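Local atomic coordinates of thermosome subunit (Methanococcoides burtonii, PDB entry 3AQ1), a protein that probably acts as an ATP-dependent chaperonin of the TCP-1 family, binding unfolded proteins and using ATP hydrolysis to assist their folding. Residues E154-G159 with L326-T331; G169-K174 with M311-G316; L148-I153 with S320-V325. All coordinates share one frame; numbering follows the deposited sequence.

Contact 1. Residues E154-G159 with L326-T331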
ATOM      1  N   GLU A 154      -6.600 -13.197   5.866  1.00 46.22           N
ATOM      2  CA  GLU A 154      -6.615 -14.359   6.742  1.00 46.55           C
ATOM      3  C   GLU A 154      -6.517 -15.553   5.808  1.00 55.79           C
ATOM      4  O   GLU A 154      -7.406 -15.786   4.981  1.00 55.32           O
ATOM      5  CB  GLU A 154      -7.912 -14.414   7.560  1.00 38.27           C
ATOM      6  CG  GLU A 154      -8.033 -15.631   8.458  1.00 57.66           C
ATOM      7  CD  GLU A 154      -7.151 -15.510   9.682  1.00 58.47           C
ATOM      8  OE1 GLU A 154      -6.872 -14.355  10.068  1.00 52.08           O
ATOM      9  OE2 GLU A 154      -6.731 -16.556  10.239  1.00 56.76           O
ATOM     10  N   LYS A 155      -5.420 -16.291   5.899  1.00 58.36           N
ATOM     11  CA  LYS A 155      -5.195 -17.338   4.915  1.00 60.95           C
ATOM     12  C   LYS A 155      -5.802 -18.670   5.329  1.00 62.11           C
ATOM     13  O   LYS A 155      -5.524 -19.199   6.404  1.00 71.11           O
ATOM     14  CB  LYS A 155      -3.709 -17.451   4.527  1.00 59.10           C
ATOM     15  CG  LYS A 155      -2.754 -17.613   5.675  1.00 62.77           C
ATOM     16  CD  LYS A 155      -1.409 -16.958   5.389  1.00 59.77           C
ATOM     17  CE  LYS A 155      -0.480 -17.165   6.583  1.00 72.81           C
ATOM     18  NZ  LYS A 155       0.756 -16.352   6.483  1.00 83.30           N
ATOM     19  N   ARG A 156      -6.670 -19.181   4.467  1.00 52.91           N
ATOM     20  CA  ARG A 156      -7.299 -20.470   4.673  1.00 61.57           C
ATOM     21  C   ARG A 156      -6.722 -21.533   3.706  1.00 68.32           C
ATOM     22  O   ARG A 156      -7.052 -21.562   2.514  1.00 61.48           O
ATOM     23  CB  ARG A 156      -8.807 -20.331   4.475  1.00 58.68           C
ATOM     24  CG  ARG A 156      -9.443 -19.206   5.267  1.00 63.54           C
ATOM     25  CD  ARG A 156     -10.694 -19.692   6.000  1.00 81.02           C
ATOM     26  NE  ARG A 156     -10.374 -20.668   7.041  1.00 92.30           N
ATOM     27  CZ  ARG A 156      -9.457 -20.478   7.990  1.00 98.95           C
ATOM     28  NH1 ARG A 156      -8.758 -19.347   8.038  1.00100.09           N
ATOM     29  NH2 ARG A 156      -9.237 -21.419   8.894  1.00100.12           N
ATOM     30  N   ALA A 157      -5.852 -22.401   4.215  1.00 70.45           N
ATOM     31  CA  ALA A 157      -5.262 -23.433   3.371  1.00 70.08           C
ATOM     32  C   ALA A 157      -6.342 -24.379   2.853  1.00 70.63           C
ATOM     33  O   ALA A 157      -7.242 -24.767   3.599  1.00 70.37           O
ATOM     34  CB  ALA A 157      -4.203 -24.195   4.134  1.00 73.95           C
ATOM     35  N   GLY A 158      -6.260 -24.738   1.573  1.00 70.04           N
ATOM     36  CA  GLY A 158      -7.200 -25.671   0.973  1.00 69.41           C
ATOM     37  C   GLY A 158      -8.146 -25.061  -0.050  1.00 80.39           C
ATOM     38  O   GLY A 158      -8.617 -23.935   0.126  1.00 85.95           O
ATOM     39  N   GLY A 159      -8.428 -25.810  -1.120  1.00 79.96           N
ATOM     40  CA  GLY A 159      -9.313 -25.364  -2.183  1.00 64.88           C
ATOM     41  C   GLY A 159      -8.599 -24.577  -3.266  1.00 68.46           C
ATOM     42  O   GLY A 159      -7.400 -24.743  -3.485  1.00 79.87           O
ATOM     43  N   LEU A 326     -10.751 -13.820   3.123  1.00 38.16           N
ATOM     44  CA  LEU A 326     -10.384 -15.194   3.421  1.00 41.60           C
ATOM     45  C   LEU A 326      -9.748 -15.768   2.161  1.00 56.35           C
ATOM     46  O   LEU A 326     -10.445 -16.138   1.215  1.00 62.26           O
ATOM     47  CB  LEU A 326     -11.602 -16.014   3.829  1.00 39.46           C
ATOM     48  CG  LEU A 326     -12.338 -15.498   5.056  1.00 42.60           C
ATOM     49  CD1 LEU A 326     -13.502 -16.400   5.380  1.00 47.02           C
ATOM     50  CD2 LEU A 326     -11.374 -15.419   6.222  1.00 42.24           C
ATOM     51  N   LEU A 327      -8.419 -15.815   2.145  1.00 58.83           N
ATOM     52  CA  LEU A 327      -7.659 -16.263   0.977  1.00 52.06           C
ATOM     53  C   LEU A 327      -7.476 -17.779   0.952  1.00 52.00           C
ATOM     54  O   LEU A 327      -6.924 -18.353   1.895  1.00 49.46           O
ATOM     55  CB  LEU A 327      -6.288 -15.589   0.965  1.00 47.04           C
ATOM     56  CG  LEU A 327      -5.360 -15.850  -0.220  1.00 41.45           C
ATOM     57  CD1 LEU A 327      -6.046 -15.446  -1.510  1.00 39.92           C
ATOM     58  CD2 LEU A 327      -4.064 -15.076  -0.031  1.00 36.36           C
ATOM     59  N   HIS A 328      -7.938 -18.418  -0.123  1.00 48.17           N
ATOM     60  CA  HIS A 328      -7.753 -19.862  -0.306  1.00 52.27           C
ATOM     61  C   HIS A 328      -6.702 -20.224  -1.371  1.00 62.08           C
ATOM     62  O   HIS A 328      -6.543 -19.524  -2.372  1.00 60.83           O
ATOM     63  CB  HIS A 328      -9.080 -20.531  -0.660  1.00 59.24           C
ATOM     64  CG  HIS A 328     -10.029 -20.632   0.489  1.00 65.04           C
ATOM     65  ND1 HIS A 328     -10.983 -19.674   0.752  1.00 68.15           N
ATOM     66  CD2 HIS A 328     -10.168 -21.575   1.452  1.00 65.54           C
ATOM     67  CE1 HIS A 328     -11.667 -20.022   1.830  1.00 70.99           C
ATOM     68  NE2 HIS A 328     -11.189 -21.168   2.276  1.00 57.32           N
ATOM     69  N   GLY A 329      -5.995 -21.327  -1.140  1.00 68.66           N
ATOM     70  CA  GLY A 329      -5.029 -21.865  -2.085  1.00 68.98           C
ATOM     71  C   GLY A 329      -5.018 -23.384  -2.014  1.00 70.68           C
ATOM     72  O   GLY A 329      -5.629 -23.954  -1.112  1.00 61.18           O
ATOM     73  N   GLY A 330      -4.334 -24.046  -2.947  1.00 68.99           N
ATOM     74  CA  GLY A 330      -4.304 -25.499  -2.943  1.00 58.93           C
ATOM     75  C   GLY A 330      -3.771 -26.083  -1.643  1.00 61.65           C
ATOM     76  O   GLY A 330      -4.351 -27.019  -1.080  1.00 59.07           O
ATOM     77  N   THR A 331      -2.663 -25.518  -1.162  1.00 67.72           N
ATOM     78  CA  THR A 331      -1.933 -26.058  -0.011  1.00 73.20           C
ATOM     79  C   THR A 331      -1.553 -24.981   1.001  1.00 72.13           C
ATOM     80  O   THR A 331      -1.712 -23.793   0.753  1.00 71.49           O
ATOM     81  CB  THR A 331      -0.598 -26.706  -0.452  1.00 74.26           C
ATOM     82  OG1 THR A 331       0.356 -25.679  -0.769  1.00 62.18           O
ATOM     83  CG2 THR A 331      -0.800 -27.588  -1.669  1.00 77.48           C
TER
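Chi1 of -73° sets CG of His328 beside its backbone N, anti to the carbonyl carbon, and chi2 of 93° turns the imidazole so that one face meets the CB of Arg156. That CB lies over the ring, 3.7 Å from its centroid and 29° off the normal, a CH-pi contact. Beyond it the chain bends at chi2 and chi3, and the guanidinium plane stands almost perpendicular to the ring. At the ring's edge, near its plane, the nearest atom is Gly158 O, 3.1 Å from His328 CD2. Leu326 lies beside the arginine, pointing the same way, and its CD2 meets Glu154 CB at 3.8 Å. Parallel pairing is carried by Leu327, whose N donates to Glu154 O at 3.0 Å and whose O accepts from Arg156 N at 2.7 Å; Gly158 N reaches Gly329 O only through a weak bond. The pair, consistent with the chaperonin intermediate domain, ends here: Gly329 and Gly330 lead to Thr331, whose OG1 caps helix 332-355 at Val334 N. Leu327 packs on Leu338 and Leu342 of that helix, while on the other face of the sheet Arg156 and Leu326 touch Met311 and Tyr313 of strand 310-317.

Contact 2. Residues G169-K174 with M311-G316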
ATOM      1  N   GLY A 169     -16.590  -7.089   6.956  1.00 35.87           N
ATOM      2  CA  GLY A 169     -16.402  -6.947   8.378  1.00 33.95           C
ATOM      3  C   GLY A 169     -14.988  -7.356   8.740  1.00 42.34           C
ATOM      4  O   GLY A 169     -14.039  -6.950   8.080  1.00 58.08           O
ATOM      5  N   LEU A 170     -14.855  -8.193   9.767  1.00 40.33           N
ATOM      6  CA  LEU A 170     -13.567  -8.596  10.318  1.00 39.25           C
ATOM      7  C   LEU A 170     -13.668 -10.023  10.825  1.00 44.40           C
ATOM      8  O   LEU A 170     -14.534 -10.319  11.626  1.00 48.97           O
ATOM      9  CB  LEU A 170     -13.194  -7.674  11.482  1.00 36.71           C
ATOM     10  CG  LEU A 170     -11.865  -7.943  12.168  1.00 41.86           C
ATOM     11  CD1 LEU A 170     -10.747  -7.691  11.192  1.00 45.93           C
ATOM     12  CD2 LEU A 170     -11.693  -7.074  13.403  1.00 46.38           C
ATOM     13  N   VAL A 171     -12.782 -10.904  10.365  1.00 55.18           N
ATOM     14  CA  VAL A 171     -12.782 -12.308  10.787  1.00 50.91           C
ATOM     15  C   VAL A 171     -11.586 -12.637  11.697  1.00 43.16           C
ATOM     16  O   VAL A 171     -10.467 -12.317  11.368  1.00 47.33           O
ATOM     17  CB  VAL A 171     -12.777 -13.245   9.567  1.00 50.85           C
ATOM     18  CG1 VAL A 171     -12.672 -14.681  10.021  1.00 51.77           C
ATOM     19  CG2 VAL A 171     -14.041 -13.035   8.724  1.00 41.57           C
ATOM     20  N   ILE A 172     -11.837 -13.250  12.849  1.00 41.95           N
ATOM     21  CA  ILE A 172     -10.799 -13.534  13.847  1.00 40.58           C
ATOM     22  C   ILE A 172     -10.710 -15.030  14.000  1.00 47.84           C
ATOM     23  O   ILE A 172     -11.710 -15.681  14.293  1.00 49.62           O
ATOM     24  CB  ILE A 172     -11.171 -13.011  15.275  1.00 50.74           C
ATOM     25  CG1 ILE A 172     -11.525 -11.537  15.261  1.00 39.82           C
ATOM     26  CG2 ILE A 172     -10.041 -13.263  16.276  1.00 46.17           C
ATOM     27  CD1 ILE A 172     -10.481 -10.709  14.619  1.00 45.45           C
ATOM     28  N   ASP A 173      -9.518 -15.588  13.819  1.00 63.44           N
ATOM     29  CA  ASP A 173      -9.336 -17.025  13.988  1.00 60.99           C
ATOM     30  C   ASP A 173      -9.292 -17.401  15.473  1.00 58.81           C
ATOM     31  O   ASP A 173      -8.245 -17.774  16.002  1.00 63.91           O
ATOM     32  CB  ASP A 173      -8.068 -17.486  13.291  1.00 54.91           C
ATOM     33  CG  ASP A 173      -7.991 -18.979  13.182  1.00 58.19           C
ATOM     34  OD1 ASP A 173      -9.065 -19.605  13.250  1.00 62.14           O
ATOM     35  OD2 ASP A 173      -6.873 -19.520  13.029  1.00 60.65           O
ATOM     36  N   LYS A 174     -10.441 -17.285  16.132  1.00 46.47           N
ATOM     37  CA  LYS A 174     -10.588 -17.598  17.550  1.00 38.85           C
ATOM     38  C   LYS A 174     -12.013 -18.065  17.793  1.00 44.70           C
ATOM     39  O   LYS A 174     -12.936 -17.665  17.087  1.00 48.27           O
ATOM     40  CB  LYS A 174     -10.262 -16.377  18.407  1.00 43.17           C
ATOM     41  CG  LYS A 174      -8.865 -16.420  19.027  1.00 60.56           C
ATOM     42  CD  LYS A 174      -8.799 -17.448  20.149  1.00 57.95           C
ATOM     43  CE  LYS A 174      -7.415 -17.538  20.735  1.00 67.58           C
ATOM     44  NZ  LYS A 174      -6.510 -18.276  19.802  1.00 89.72           N
ATOM     45  N   MET A 311     -14.338 -20.115  13.629  1.00 43.53           N
ATOM     46  CA  MET A 311     -13.849 -18.735  13.628  1.00 45.54           C
ATOM     47  C   MET A 311     -14.891 -17.693  14.089  1.00 42.34           C
ATOM     48  O   MET A 311     -16.098 -17.942  14.063  1.00 42.17           O
ATOM     49  CB  MET A 311     -13.298 -18.382  12.244  1.00 46.23           C
ATOM     50  CG  MET A 311     -11.925 -19.002  11.963  1.00 56.60           C
ATOM     51  SD  MET A 311     -10.989 -18.206  10.630  1.00 67.43           S
ATOM     52  CE  MET A 311     -12.112 -18.423   9.247  1.00 39.27           C
ATOM     53  N   THR A 312     -14.426 -16.519  14.504  1.00 40.26           N
ATOM     54  CA  THR A 312     -15.348 -15.468  14.940  1.00 39.24           C
ATOM     55  C   THR A 312     -15.547 -14.353  13.912  1.00 39.91           C
ATOM     56  O   THR A 312     -14.636 -13.579  13.659  1.00 42.73           O
ATOM     57  CB  THR A 312     -14.904 -14.848  16.257  1.00 37.07           C
ATOM     58  OG1 THR A 312     -15.012 -15.821  17.297  1.00 32.66           O
ATOM     59  CG2 THR A 312     -15.799 -13.684  16.606  1.00 41.82           C
ATOM     60  N   TYR A 313     -16.742 -14.283  13.324  1.00 38.19           N
ATOM     61  CA  TYR A 313     -17.092 -13.233  12.358  1.00 39.73           C
ATOM     62  C   TYR A 313     -17.737 -11.986  13.026  1.00 44.05           C
ATOM     63  O   TYR A 313     -18.714 -12.095  13.761  1.00 39.95           O
ATOM     64  CB  TYR A 313     -18.046 -13.787  11.293  1.00 34.94           C
ATOM     65  CG  TYR A 313     -17.454 -14.803  10.339  1.00 52.25           C
ATOM     66  CD1 TYR A 313     -17.337 -14.525   8.979  1.00 55.34           C
ATOM     67  CD2 TYR A 313     -17.031 -16.051  10.786  1.00 59.19           C
ATOM     68  CE1 TYR A 313     -16.807 -15.446   8.105  1.00 53.76           C
ATOM     69  CE2 TYR A 313     -16.491 -16.983   9.908  1.00 56.74           C
ATOM     70  CZ  TYR A 313     -16.389 -16.675   8.577  1.00 58.37           C
ATOM     71  OH  TYR A 313     -15.859 -17.598   7.707  1.00 71.90           O
ATOM     72  N   VAL A 314     -17.179 -10.812  12.759  1.00 37.59           N
ATOM     73  CA  VAL A 314     -17.725  -9.547  13.237  1.00 38.18           C
ATOM     74  C   VAL A 314     -18.152  -8.696  12.032  1.00 44.44           C
ATOM     75  O   VAL A 314     -17.345  -8.003  11.448  1.00 44.36           O
ATOM     76  CB  VAL A 314     -16.676  -8.784  14.063  1.00 37.79           C
ATOM     77  CG1 VAL A 314     -17.250  -7.516  14.604  1.00 31.37           C
ATOM     78  CG2 VAL A 314     -16.173  -9.654  15.192  1.00 25.94           C
ATOM     79  N   THR A 315     -19.425  -8.773  11.656  1.00 55.13           N
ATOM     80  CA  THR A 315     -19.938  -8.082  10.472  1.00 49.65           C
ATOM     81  C   THR A 315     -20.906  -6.939  10.814  1.00 55.97           C
ATOM     82  O   THR A 315     -21.350  -6.791  11.953  1.00 49.04           O
ATOM     83  CB  THR A 315     -20.673  -9.053   9.537  1.00 40.95           C
ATOM     84  OG1 THR A 315     -21.776  -9.634  10.230  1.00 47.69           O
ATOM     85  CG2 THR A 315     -19.764 -10.160   9.112  1.00 39.89           C
ATOM     86  N   GLY A 316     -21.237  -6.138   9.811  1.00 62.23           N
ATOM     87  CA  GLY A 316     -22.109  -4.991  10.001  1.00 52.72           C
ATOM     88  C   GLY A 316     -21.538  -3.936  10.922  1.00 48.14           C
ATOM     89  O   GLY A 316     -22.293  -3.215  11.547  1.00 54.49           O
TER
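Val171 and Tyr313 form the apolar centre, a non-hydrogen-bonded antiparallel pair whose side chains run alongside each other in the same direction. The valine's CG2 sits over one face of the phenol ring, 4.0 Å from its centroid and 29° off the normal, a CH-pi contact nearest CD1. Its other branch, CG1, lies anti to the backbone N (chi1 176°) and meets Met311 CE at 3.9 Å; the two side chains cross at about a right angle. On the reverse face of the sheet Leu170 and Val314 pair more loosely, CB to CB at 4.5 Å, and Leu170 also rests on Leu275 and Val278 of helix 269-279.

Further out, two hydrogen-bonded pairs close the ladder. Leu170 and Val314 exchange both backbone bonds, as do Ile172 and Thr312, where Thr312 N to Ile172 O measures 2.9 Å. Strand 169-172 ends in an inverse gamma turn centred on Asp173, in which Lys174 N also donates to Ile172 O at 2.8 Å; that carbonyl is thus gripped twice. The turn brings Lys174 O to Thr312 OG1, which donates to it over 2.8 Å from a position 42° above the carbonyl plane. The same hydroxyl is hydrogen-bonded to Tyr262 OH. At this margin the carboxylate of Asp173 borders the thioether of Met311, with OD1 3.5 Å from SD.

This antiparallel edge pairing, consistent with the base of the apical domain, has graded chemistry: dispersion and CH-pi contacts gather round Val171, Met311 spans from there to the Asp173 carboxylate, and Thr312 extends the backbone ladder, tying the turn to strand 310-317.

Contact 3. Residues L148-I153 with S320-V325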
ATOM      1  N   LEU A 148      -3.659  -0.789   4.876  1.00 61.19           N
ATOM      2  CA  LEU A 148      -3.164  -1.284   6.161  1.00 65.64           C
ATOM      3  C   LEU A 148      -4.268  -1.603   7.180  1.00 62.86           C
ATOM      4  O   LEU A 148      -4.217  -2.631   7.849  1.00 63.52           O
ATOM      5  CB  LEU A 148      -2.157  -0.297   6.770  1.00 75.07           C
ATOM      6  CG  LEU A 148      -0.988   0.115   5.865  1.00 94.89           C
ATOM      7  CD1 LEU A 148      -0.202   1.281   6.459  1.00101.84           C
ATOM      8  CD2 LEU A 148      -0.059  -1.069   5.552  1.00 97.98           C
ATOM      9  N   GLU A 149      -5.256  -0.718   7.291  1.00 57.96           N
ATOM     10  CA  GLU A 149      -6.300  -0.822   8.313  1.00 66.02           C
ATOM     11  C   GLU A 149      -7.618  -1.418   7.802  1.00 60.33           C
ATOM     12  O   GLU A 149      -8.339  -2.094   8.537  1.00 61.12           O
ATOM     13  CB  GLU A 149      -6.596   0.561   8.906  1.00 80.06           C
ATOM     14  CG  GLU A 149      -5.428   1.231   9.617  1.00 89.46           C
ATOM     15  CD  GLU A 149      -5.788   2.603  10.176  1.00 94.57           C
ATOM     16  OE1 GLU A 149      -6.984   2.963  10.179  1.00 89.18           O
ATOM     17  OE2 GLU A 149      -4.871   3.324  10.611  1.00103.20           O
ATOM     18  N   ASN A 150      -7.941  -1.142   6.548  1.00 53.21           N
ATOM     19  CA  ASN A 150      -9.198  -1.586   5.974  1.00 46.83           C
ATOM     20  C   ASN A 150      -9.174  -2.960   5.303  1.00 59.32           C
ATOM     21  O   ASN A 150     -10.222  -3.489   4.953  1.00 64.18           O
ATOM     22  CB  ASN A 150      -9.723  -0.533   5.002  1.00 52.86           C
ATOM     23  CG  ASN A 150     -10.388   0.629   5.715  1.00 55.62           C
ATOM     24  OD1 ASN A 150     -10.917   0.468   6.812  1.00 46.35           O
ATOM     25  ND2 ASN A 150     -10.370   1.800   5.091  1.00 59.30           N
ATOM     26  N   ILE A 151      -7.995  -3.544   5.105  1.00 56.38           N
ATOM     27  CA  ILE A 151      -7.950  -4.918   4.620  1.00 43.51           C
ATOM     28  C   ILE A 151      -7.138  -5.844   5.511  1.00 44.82           C
ATOM     29  O   ILE A 151      -5.996  -5.579   5.828  1.00 60.83           O
ATOM     30  CB  ILE A 151      -7.496  -4.999   3.161  1.00 41.83           C
ATOM     31  CG1 ILE A 151      -8.510  -4.265   2.281  1.00 43.11           C
ATOM     32  CG2 ILE A 151      -7.358  -6.451   2.725  1.00 26.53           C
ATOM     33  CD1 ILE A 151      -8.226  -4.328   0.813  1.00 43.27           C
ATOM     34  N   LYS A 152      -7.762  -6.928   5.940  1.00 40.16           N
ATOM     35  CA  LYS A 152      -7.055  -7.968   6.660  1.00 46.44           C
ATOM     36  C   LYS A 152      -7.047  -9.236   5.810  1.00 48.43           C
ATOM     37  O   LYS A 152      -8.074  -9.639   5.268  1.00 49.07           O
ATOM     38  CB  LYS A 152      -7.712  -8.255   8.012  1.00 45.75           C
ATOM     39  CG  LYS A 152      -7.185  -9.538   8.632  1.00 49.47           C
ATOM     40  CD  LYS A 152      -7.907  -9.942   9.894  1.00 54.65           C
ATOM     41  CE  LYS A 152      -7.473 -11.337  10.292  1.00 40.90           C
ATOM     42  NZ  LYS A 152      -7.643 -11.575  11.744  1.00 47.40           N
ATOM     43  N   ILE A 153      -5.885  -9.860   5.684  1.00 36.99           N
ATOM     44  CA  ILE A 153      -5.815 -11.118   4.968  1.00 35.95           C
ATOM     45  C   ILE A 153      -5.697 -12.238   5.970  1.00 40.32           C
ATOM     46  O   ILE A 153      -4.845 -12.215   6.842  1.00 61.40           O
ATOM     47  CB  ILE A 153      -4.639 -11.169   3.980  1.00 37.94           C
ATOM     48  CG1 ILE A 153      -4.643  -9.919   3.095  1.00 38.11           C
ATOM     49  CG2 ILE A 153      -4.769 -12.378   3.122  1.00 31.95           C
ATOM     50  CD1 ILE A 153      -3.721  -9.995   1.886  1.00 30.68           C
ATOM     51  N   SER A 320     -17.190   0.814   9.253  1.00119.26           N
ATOM     52  CA  SER A 320     -16.388  -0.121   8.498  1.00116.69           C
ATOM     53  C   SER A 320     -16.468   0.124   7.002  1.00101.40           C
ATOM     54  O   SER A 320     -17.519  -0.036   6.375  1.00 98.53           O
ATOM     55  CB  SER A 320     -16.776  -1.571   8.813  1.00133.75           C
ATOM     56  OG  SER A 320     -17.936  -1.972   8.101  1.00142.02           O
ATOM     57  N   LYS A 321     -15.344   0.539   6.443  1.00 84.78           N
ATOM     58  CA  LYS A 321     -15.089   0.302   5.039  1.00 83.71           C
ATOM     59  C   LYS A 321     -14.365  -1.051   4.984  1.00 72.69           C
ATOM     60  O   LYS A 321     -14.414  -1.765   3.976  1.00 61.14           O
ATOM     61  CB  LYS A 321     -14.238   1.424   4.444  1.00 84.81           C
ATOM     62  CG  LYS A 321     -15.050   2.563   3.851  1.00 80.52           C
ATOM     63  CD  LYS A 321     -15.957   2.053   2.746  1.00 80.26           C
ATOM     64  CE  LYS A 321     -16.632   3.201   2.018  1.00 90.86           C
ATOM     65  NZ  LYS A 321     -17.494   2.703   0.912  1.00 94.91           N
ATOM     66  N   ALA A 322     -13.749  -1.390   6.118  1.00 56.80           N
ATOM     67  CA  ALA A 322     -12.970  -2.607   6.319  1.00 46.13           C
ATOM     68  C   ALA A 322     -13.566  -3.923   5.807  1.00 42.51           C
ATOM     69  O   ALA A 322     -14.772  -4.152   5.845  1.00 67.69           O
ATOM     70  CB  ALA A 322     -12.607  -2.737   7.792  1.00 45.85           C
ATOM     71  N   VAL A 323     -12.680  -4.787   5.342  1.00 40.50           N
ATOM     72  CA  VAL A 323     -13.032  -6.099   4.818  1.00 49.47           C
ATOM     73  C   VAL A 323     -11.928  -7.092   5.150  1.00 43.94           C
ATOM     74  O   VAL A 323     -10.780  -6.731   5.348  1.00 51.45           O
ATOM     75  CB  VAL A 323     -13.171  -6.098   3.278  1.00 44.53           C
ATOM     76  CG1 VAL A 323     -13.878  -4.865   2.800  1.00 47.13           C
ATOM     77  CG2 VAL A 323     -11.822  -6.177   2.640  1.00 42.67           C
ATOM     78  N   THR A 324     -12.284  -8.355   5.207  1.00 43.97           N
ATOM     79  CA  THR A 324     -11.299  -9.392   5.397  1.00 41.58           C
ATOM     80  C   THR A 324     -11.391 -10.274   4.187  1.00 45.21           C
ATOM     81  O   THR A 324     -12.481 -10.670   3.795  1.00 57.41           O
ATOM     82  CB  THR A 324     -11.616 -10.231   6.641  1.00 42.90           C
ATOM     83  OG1 THR A 324     -11.570  -9.386   7.794  1.00 55.56           O
ATOM     84  CG2 THR A 324     -10.614 -11.356   6.808  1.00 42.82           C
ATOM     85  N   VAL A 325     -10.246 -10.547   3.577  1.00 45.33           N
ATOM     86  CA  VAL A 325     -10.150 -11.537   2.522  1.00 42.28           C
ATOM     87  C   VAL A 325      -9.825 -12.868   3.176  1.00 47.30           C
ATOM     88  O   VAL A 325      -8.746 -13.023   3.745  1.00 46.86           O
ATOM     89  CB  VAL A 325      -8.987 -11.233   1.553  1.00 38.62           C
ATOM     90  CG1 VAL A 325      -8.927 -12.295   0.488  1.00 41.69           C
ATOM     91  CG2 VAL A 325      -9.114  -9.851   0.925  1.00 31.17           C
TER
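Ile151 and Val323 stand side by side on one face of a parallel pair, pointing the same way, with Ile151 CG1 3.8 Å from Val323 CG2. The isoleucine's second branch, CG2, anti to its backbone N, reaches along the same face to Val325 CG2 at 4.2 Å. On the opposite face Lys152 and Thr324 meet differently: the threonine brings its methyl CG2 up to Lys152 O, while OG1 passes 4.0 Å from Lys152 CB and is hydrogen-bonded to Val171 N. The lysine chain runs out extended, and its NZ forms a salt bridge with Asp271 and a hydrogen bond to Val171 O. Where helix 147-150 gives way to the strand, the Asn150 side chain crosses that of Lys321 obliquely, ND2 against CB at 3.9 Å, with OD1 beside Ala322. Asn150 O accepts Val323 N at 2.8 Å, and this junction starts the parallel pair of a three-stranded sheet, consistent with the intermediate domain; Lys152 N to Val323 O (3.1 Å) and Val325 N to Lys152 O follow. The isoleucine face is backed by helix 332-355, through Leu346 against Ile151 and Leu342 against Ile153, whereas the Lys152 and Thr324 face meets strand 169-172 and helix 269-279.

Contacts 1 and 3 are successive lengths of one parallel pair, strands 151-157 and 323-329, joined by a probable hydrogen bond from Glu154 N to Val325 O. Contact 3 is the buried end, with aliphatic packing toward helix 332-355; contact 1 is partly buried, running out into glycines and an exposed helix cap. Contact 2, also buried, belongs to another sheet and is antiparallel, held by paired bonds and an aromatic centre. It joins contact 3 by polar links as well as by Leu170 packing, but meets contact 1 mainly by packing. This layout is consistent with a chaperonin intermediate domain abutting the base of the apical domain.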